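PDB 6QK4: membrane-bound lytic murein transglycosylase A from Burkholderia pseudomallei, which probably cleaves, exolytically, the beta-1,4 bond between N-acetylmuramic acid and N-acetylglucosamine in peptidoglycan, forming a 1,6-anhydro bond in the N-acetylmuramic acid. Local coordinates for residues A[27-30]-A[31-34]; A[73-76]-A[77-80]; A[158-161]-A[162-165]; A[198-201]-A[202-206]. All blocks are in the same frame, centred on the assembly; numbering follows the deposited sequence.

Interaction 1. Residues A[27-30]-A[31-34]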
# COMPACT_ATOMS: atom_id res chain seq x y z
N PRO A 27 3.32 1.51 29.36
CA PRO A 27 2.06 0.76 29.46
C PRO A 27 0.90 1.62 29.91
O PRO A 27 1.02 2.47 30.81
CB PRO A 27 2.37 -0.32 30.52
CG PRO A 27 3.44 0.38 31.42
CD PRO A 27 4.31 1.17 30.43
N VAL A 28 -0.26 1.41 29.29
CA VAL A 28 -1.47 2.14 29.65
C VAL A 28 -2.63 1.15 29.71
O VAL A 28 -2.53 0.01 29.29
CB VAL A 28 -1.78 3.29 28.67
CG1 VAL A 28 -0.61 4.27 28.56
CG2 VAL A 28 -2.08 2.69 27.26
N ALA A 29 -3.75 1.58 30.33
CA ALA A 29 -4.92 0.73 30.31
C ALA A 29 -5.61 0.84 28.94
O ALA A 29 -5.46 1.84 28.24
CB ALA A 29 -5.93 1.17 31.39
N TRP A 30 -6.38 -0.18 28.58
CA TRP A 30 -7.13 -0.05 27.34
C TRP A 30 -8.05 1.18 27.36
O TRP A 30 -8.28 1.80 26.34
CB TRP A 30 -7.91 -1.35 27.06
CG TRP A 30 -7.02 -2.41 26.49
CD1 TRP A 30 -6.47 -3.48 27.12
CD2 TRP A 30 -6.55 -2.45 25.13
NE1 TRP A 30 -5.70 -4.22 26.22
CE2 TRP A 30 -5.75 -3.59 25.00
CE3 TRP A 30 -6.77 -1.64 24.02
CZ2 TRP A 30 -5.12 -3.94 23.78
CZ3 TRP A 30 -6.12 -1.98 22.82
CH2 TRP A 30 -5.33 -3.13 22.72
N GLN A 31 -8.55 1.56 28.54
CA GLN A 31 -9.38 2.74 28.66
C GLN A 31 -8.62 4.03 28.35
O GLN A 31 -9.24 5.08 28.15
CB GLN A 31 -9.95 2.77 30.12
CG GLN A 31 -10.89 3.95 30.48
CD GLN A 31 -10.15 5.25 30.97
OE1 GLN A 31 -8.94 5.24 31.23
NE2 GLN A 31 -10.91 6.37 31.11
N GLN A 32 -7.28 3.98 28.31
CA GLN A 32 -6.48 5.13 27.93
C GLN A 32 -6.08 5.15 26.46
O GLN A 32 -5.45 6.13 26.03
CB GLN A 32 -5.21 5.23 28.77
CG GLN A 32 -5.59 5.49 30.24
CD GLN A 32 -4.45 5.37 31.11
OE1 GLN A 32 -4.03 4.26 31.45
NE2 GLN A 32 -3.88 6.52 31.52
N VAL A 33 -6.51 4.15 25.68
CA VAL A 33 -6.25 4.26 24.22
C VAL A 33 -7.41 5.02 23.58
O VAL A 33 -8.52 4.49 23.44
CB VAL A 33 -6.05 2.86 23.62
CG1 VAL A 33 -5.81 2.89 22.04
CG2 VAL A 33 -4.94 2.13 24.34
N PRO A 34 -7.20 6.28 23.21
CA PRO A 34 -8.27 7.07 22.63
C PRO A 34 -8.41 6.58 21.20
O PRO A 34 -7.45 6.47 20.42
CB PRO A 34 -7.75 8.51 22.72
CG PRO A 34 -6.26 8.36 22.69
CD PRO A 34 -5.91 7.00 23.24
O HOH W 1 -10.82 3.06 25.30
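A29 and Q32 are tied together by two hydrogen bonds that run in opposite senses. The side chain of Q32 reaches back along the turn, and its OE1 takes the backbone N-H of A29 at 2.9 Å in a nearly straight bond (170°). With CG anti to the carbonyl carbon (chi1 -65°) and the chain extended beyond it, the amide end comes to lie beside A29, where OE1 also sits 3.6 Å from A29 CB. In return, Q32 N donates to A29 O at 2.8 Å, well above the plane of that carbonyl.

One residue on, V33 N bonds to W30 O at 3.0 Å, again from above the carbonyl plane. A water bridges W30 O and V33 O by donating to both.

The apolar contacts are looser. V33 CG2 is the shared atom: it meets V28 CG2 at 4.1 Å, the two side chains crossing at about a right angle, and it approaches the indole of W30 obliquely, 4.2 Å from CE3. The indole NE1 bonds F87 O, while V28 and V33 both lean on P89 and W342.

Successive i to i+3 bonds of this kind define a short 3-10 turn, here following strand 25-27 at the protein surface, with the Q32 side chain accepting the N-H of A29, the residue just before the 3-10 segment, as the third helical residue does in one half of a capping box.

Interaction 2. Residues A[73-76]-A[77-80]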
# COMPACT_ATOMS: atom_id res chain seq x y z
N ASP A 73 -14.55 -14.08 12.31
CA ASP A 73 -14.32 -12.73 11.85
C ASP A 73 -15.54 -11.84 11.94
O ASP A 73 -15.46 -10.64 11.63
CB ASP A 73 -13.84 -12.76 10.37
CG ASP A 73 -12.63 -13.64 10.20
OD1 ASP A 73 -11.69 -13.48 10.99
OD2 ASP A 73 -12.63 -14.51 9.28
N LEU A 74 -16.68 -12.36 12.42
CA LEU A 74 -17.88 -11.54 12.49
C LEU A 74 -18.14 -11.01 13.90
O LEU A 74 -18.64 -9.88 14.04
CB LEU A 74 -19.11 -12.31 12.03
CG LEU A 74 -19.08 -13.03 10.69
CD1 LEU A 74 -20.45 -13.66 10.48
CD2 LEU A 74 -18.79 -12.04 9.59
N ASP A 75 -17.76 -11.77 14.91
CA ASP A 75 -18.09 -11.43 16.30
C ASP A 75 -17.02 -10.47 16.79
O ASP A 75 -16.05 -10.90 17.43
CB ASP A 75 -18.13 -12.69 17.13
CG ASP A 75 -18.52 -12.43 18.59
OD1 ASP A 75 -18.70 -11.26 18.97
OD2 ASP A 75 -18.65 -13.43 19.31
N VAL A 76 -17.18 -9.17 16.51
CA VAL A 76 -16.12 -8.22 16.89
C VAL A 76 -16.19 -7.91 18.39
O VAL A 76 -15.18 -7.51 18.99
CB VAL A 76 -16.17 -6.93 16.08
CG1 VAL A 76 -15.80 -7.24 14.57
CG2 VAL A 76 -17.53 -6.24 16.22
N GLY A 77 -17.32 -8.18 19.03
CA GLY A 77 -17.34 -8.09 20.49
C GLY A 77 -16.35 -9.04 21.13
O GLY A 77 -15.59 -8.67 22.02
N SER A 78 -16.35 -10.31 20.67
CA SER A 78 -15.43 -11.28 21.22
C SER A 78 -13.99 -10.95 20.85
O SER A 78 -13.07 -11.20 21.64
CB SER A 78 -15.76 -12.70 20.75
OG SER A 78 -17.06 -13.10 21.21
N ALA A 79 -13.75 -10.47 19.61
CA ALA A 79 -12.40 -10.07 19.25
C ALA A 79 -11.90 -8.95 20.15
O ALA A 79 -10.74 -8.98 20.57
CB ALA A 79 -12.33 -9.63 17.77
N ARG A 80 -12.77 -7.96 20.46
CA ARG A 80 -12.35 -6.87 21.35
C ARG A 80 -11.96 -7.45 22.71
O ARG A 80 -10.93 -7.08 23.29
CB ARG A 80 -13.47 -5.83 21.52
CG ARG A 80 -13.04 -4.55 22.24
CD ARG A 80 -14.14 -3.53 22.23
NE ARG A 80 -14.53 -3.06 20.88
CZ ARG A 80 -13.85 -2.14 20.17
NH1 ARG A 80 -12.71 -1.59 20.63
NH2 ARG A 80 -14.32 -1.79 18.97
O HOH W 2 -20.15 -8.61 18.07
O HOH W 3 -16.52 -4.66 19.59
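The chain turns into helix 76-86 at D75, an inverse gamma turn centre and the N-cap, and the first helical bonds follow at once: A79 N to D75 O at 3.2 Å and R80 N to V76 O at 2.9 Å. D75 carries the side-chain part of the contact. Its CG lies anti to the backbone N (chi1 -178°), which swings the carboxylate forward over the first turn, where both oxygens are used on S78. OD1 receives S78 N at 3.1 Å, the N-H coming from above the carboxylate plane, and OD2 receives S78 OG at 2.5 Å, unusually short. This is an N-cap in which the aspartate meets the third residue after it twice, through backbone and hydroxyl; the nearby helix N-terminus would probably help to stabilise its negative charge. A water joins D75 OD1 to G77 N, in the first turn of the helix. Further along, R80 bends at chi3 (-63°), and a second water, lying at the edge of the guanidinium in its plane, accepts from NE at 2.9 Å and reaches V76 O only weakly. The guanidinium itself is held by D39 O and W36 O and makes a cation-pi contact with the W36 ring, while A79 packs against T45 of helix 44-55.

Interaction 3. Residues A[158-161]-A[162-165]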
# COMPACT_ATOMS: atom_id res chain seq x y z
N VAL A 158 -2.77 -5.41 -21.22
CA VAL A 158 -3.78 -5.02 -20.25
C VAL A 158 -4.87 -4.14 -20.88
O VAL A 158 -4.83 -3.80 -22.07
CB VAL A 158 -3.12 -4.36 -19.00
CG1 VAL A 158 -2.12 -5.29 -18.36
CG2 VAL A 158 -2.41 -2.99 -19.37
N ASP A 159 -5.83 -3.78 -20.03
CA ASP A 159 -7.16 -3.23 -20.24
C ASP A 159 -7.16 -1.74 -20.52
O ASP A 159 -8.10 -1.22 -21.14
CB ASP A 159 -7.94 -3.41 -18.92
CG ASP A 159 -9.22 -4.02 -19.13
OD1 ASP A 159 -9.50 -4.32 -20.30
OD2 ASP A 159 -9.96 -4.17 -18.15
N ASP A 160 -6.16 -1.04 -20.01
CA ASP A 160 -6.27 0.39 -19.85
C ASP A 160 -4.87 0.99 -19.90
O ASP A 160 -3.97 0.49 -19.19
CB ASP A 160 -6.94 0.70 -18.51
CG ASP A 160 -7.27 2.16 -18.36
OD1 ASP A 160 -6.33 2.96 -18.23
OD2 ASP A 160 -8.47 2.49 -18.42
N PRO A 161 -4.65 2.05 -20.68
CA PRO A 161 -3.28 2.59 -20.82
C PRO A 161 -2.93 3.47 -19.63
O PRO A 161 -1.74 3.60 -19.29
CB PRO A 161 -3.33 3.37 -22.14
CG PRO A 161 -4.76 3.80 -22.26
CD PRO A 161 -5.58 2.65 -21.63
N ILE A 162 -3.95 4.05 -18.98
CA ILE A 162 -3.73 4.83 -17.76
C ILE A 162 -3.34 3.93 -16.59
O ILE A 162 -2.40 4.23 -15.85
CB ILE A 162 -4.98 5.67 -17.39
CG1 ILE A 162 -5.44 6.54 -18.57
CG2 ILE A 162 -4.72 6.51 -16.12
CD1 ILE A 162 -4.51 7.68 -18.88
N GLU A 163 -4.02 2.79 -16.43
CA GLU A 163 -3.58 1.81 -15.43
C GLU A 163 -2.16 1.31 -15.70
O GLU A 163 -1.39 1.11 -14.76
CB GLU A 163 -4.54 0.63 -15.38
CG GLU A 163 -5.95 1.05 -15.01
CD GLU A 163 -6.94 -0.10 -14.89
OE1 GLU A 163 -6.52 -1.25 -14.67
OE2 GLU A 163 -8.16 0.17 -14.99
N ALA A 164 -1.82 1.04 -16.97
CA ALA A 164 -0.46 0.61 -17.30
C ALA A 164 0.56 1.67 -16.88
O ALA A 164 1.61 1.36 -16.31
CB ALA A 164 -0.35 0.35 -18.81
N PHE A 165 0.25 2.93 -17.18
CA PHE A 165 1.10 4.04 -16.80
C PHE A 165 1.32 4.09 -15.30
O PHE A 165 2.44 4.29 -14.83
CB PHE A 165 0.44 5.33 -17.27
CG PHE A 165 1.25 6.55 -17.04
CD1 PHE A 165 1.17 7.23 -15.81
CD2 PHE A 165 2.07 7.06 -18.06
CE1 PHE A 165 1.90 8.42 -15.59
CE2 PHE A 165 2.80 8.27 -17.87
CZ PHE A 165 2.71 8.93 -16.64
O HOH W 4 -5.71 -3.13 -16.77
O HOH W 5 -8.42 -3.13 -15.29
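A chi1 of -172° at D160 carries its carboxylate forward over the first turn of helix 161-170, where E163, its CG set anti to the carbonyl carbon, crosses it at about a right angle. There D160 OD1 faces two backbone amides. It takes E163 N at 2.9 Å, on its anti side and somewhat out of the carboxylate plane, and I162 N at 2.7 Å in a bond bent to 121° and therefore weak. D160 is thus the N-cap, followed by P161, whose nitrogen has no hydrogen to offer at the first helical position. The helical ladder then begins with A164 N to D160 O and F165 N to P161 O.

E163 passes across D160, its CG 3.7 Å from D160 CB. The two carboxylate planes are only 15° apart, and D160 OD2 stands 4.2 Å from E163 OE2, a proximity of like charges that may be eased by the helix N-terminus and by a long, weak ion pair from E163 to K219. Two waters lie between E163 OE1 and D159, both bound more weakly at the D159 end. V158 CG2, at the end of strand 154-158, meets A164 CB at 4.0 Å, while I162 packs onto I218 and A222 of helix 215-224 and, like F165, onto L233.

Interaction 4. Residues A[198-201]-A[202-206]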
# COMPACT_ATOMS: atom_id res chain seq x y z
N ILE A 198 1.73 13.30 -15.33
CA ILE A 198 0.64 13.71 -16.21
C ILE A 198 -0.49 14.38 -15.44
O ILE A 198 -1.25 15.16 -16.03
CB ILE A 198 0.14 12.52 -17.04
CG1 ILE A 198 -0.43 11.40 -16.12
CG2 ILE A 198 1.28 11.99 -17.89
CD1 ILE A 198 -1.11 10.22 -16.91
N GLY A 199 -0.67 14.09 -14.15
CA GLY A 199 -1.66 14.84 -13.39
C GLY A 199 -1.32 16.32 -13.30
O GLY A 199 -2.18 17.18 -13.47
N LYS A 200 -0.07 16.62 -12.96
CA LYS A 200 0.40 18.00 -12.94
C LYS A 200 0.26 18.66 -14.30
O LYS A 200 -0.06 19.86 -14.40
CB LYS A 200 1.86 18.02 -12.48
CG LYS A 200 2.47 19.42 -12.48
CD LYS A 200 3.84 19.40 -11.83
CE LYS A 200 4.49 20.79 -11.87
NZ LYS A 200 5.68 20.82 -10.94
N TRP A 201 0.48 17.91 -15.38
CA TRP A 201 0.27 18.49 -16.69
C TRP A 201 -1.19 18.87 -16.90
O TRP A 201 -1.49 19.97 -17.40
CB TRP A 201 0.74 17.52 -17.78
CG TRP A 201 0.92 18.22 -19.10
CD1 TRP A 201 2.07 18.73 -19.60
CD2 TRP A 201 -0.11 18.50 -20.03
NE1 TRP A 201 1.83 19.31 -20.83
CE2 TRP A 201 0.50 19.19 -21.12
CE3 TRP A 201 -1.48 18.22 -20.08
CZ2 TRP A 201 -0.22 19.60 -22.20
CZ3 TRP A 201 -2.19 18.64 -21.16
CH2 TRP A 201 -1.57 19.34 -22.21
N LEU A 202 -2.12 17.99 -16.52
CA LEU A 202 -3.51 18.35 -16.77
C LEU A 202 -3.92 19.54 -15.90
O LEU A 202 -4.70 20.40 -16.34
CB LEU A 202 -4.43 17.14 -16.55
CG LEU A 202 -4.26 15.96 -17.52
CD1 LEU A 202 -4.88 14.65 -16.96
CD2 LEU A 202 -4.83 16.30 -18.89
N LEU A 203 -3.37 19.63 -14.69
CA LEU A 203 -3.68 20.77 -13.83
C LEU A 203 -3.03 22.04 -14.37
O LEU A 203 -3.72 23.04 -14.56
CB LEU A 203 -3.21 20.52 -12.39
CG LEU A 203 -3.83 19.40 -11.55
CD1 LEU A 203 -3.12 19.32 -10.19
CD2 LEU A 203 -5.33 19.55 -11.36
N ASP A 204 -1.71 21.99 -14.64
CA ASP A 204 -1.00 23.18 -15.12
C ASP A 204 -1.60 23.73 -16.39
O ASP A 204 -1.52 24.94 -16.64
CB ASP A 204 0.48 22.87 -15.36
CG ASP A 204 1.27 22.71 -14.07
OD1 ASP A 204 0.68 22.73 -12.97
OD2 ASP A 204 2.52 22.56 -14.17
N HIS A 205 -2.20 22.89 -17.22
CA HIS A 205 -2.81 23.37 -18.46
C HIS A 205 -4.33 23.51 -18.36
O HIS A 205 -5.00 23.66 -19.39
CB HIS A 205 -2.42 22.45 -19.63
CG HIS A 205 -0.96 22.48 -19.95
ND1 HIS A 205 0.01 21.98 -19.10
CD2 HIS A 205 -0.29 22.97 -21.02
CE1 HIS A 205 1.20 22.15 -19.63
NE2 HIS A 205 1.05 22.75 -20.80
N GLY A 206 -4.89 23.45 -17.15
CA GLY A 206 -6.30 23.77 -17.01
C GLY A 206 -7.27 22.69 -17.42
O GLY A 206 -8.48 22.94 -17.41
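W201 and H205, one turn apart, lay their rings flat on each other in an offset stack: the imidazole and the five-membered ring of the indole have centroids 3.8 Å apart and planes 15° from parallel. H205 CE1 sits over the indole face, 3.1 Å from NE1, and H205 CB lies over the six-membered ring in a CH-pi contact. Next comes W201 O, which accepts two bonds from the same residue. H205 ND1 comes to a lone pair in the carbonyl plane at 3.0 Å, although bent to 138°, and H205 N reaches the same oxygen at 3.0 Å. The ND1 bond, together with the stack, helps hold the rotation of the imidazole, and is consistent with a proton on ND1.

H205 is the first residue to leave the helix, and G206, with positive phi, is the C-prime residue of a Schellman motif that ends helix 198-204: G206 N bonds L203 O, and E207 N bonds L202 O. Upstream, L202, L203 and D204 donate to I198 O, G199 O and K200 O.

K200 has CG anti to its N (chi1 177°) and an extended chain beyond, which carries it past D204: CE is 3.5 Å from D204 OD2, while NZ stays 4.8 Å from that oxygen, too far for contact. L202 CD2 touches the indole at CE3, and I198, W201 and L202 all pack on L232 of helix 229-234.

Overall arrangement
The four contacts fall into two groups well apart in the molecule. Interactions 1 and 2 have centres 19 Å apart and nearest atoms about 6 Å apart, without touching; they are linked through W36, whose ring meets W30 of the first and R80 of the second. Interactions 3 and 4, also 19 Å apart between centres, do touch: F165 CZ packs on I198 CG2 at 3.6 Å, and I162 and I198 both rest on I218 and L233. Both lie within the MltA-specific insert domain. Centres of contacts from different groups lie 40 to 46 Å apart. Interactions 2 and 3 are both helix N-caps, on opposite sides of the chain's centre; interaction 4 is a helix C-terminus.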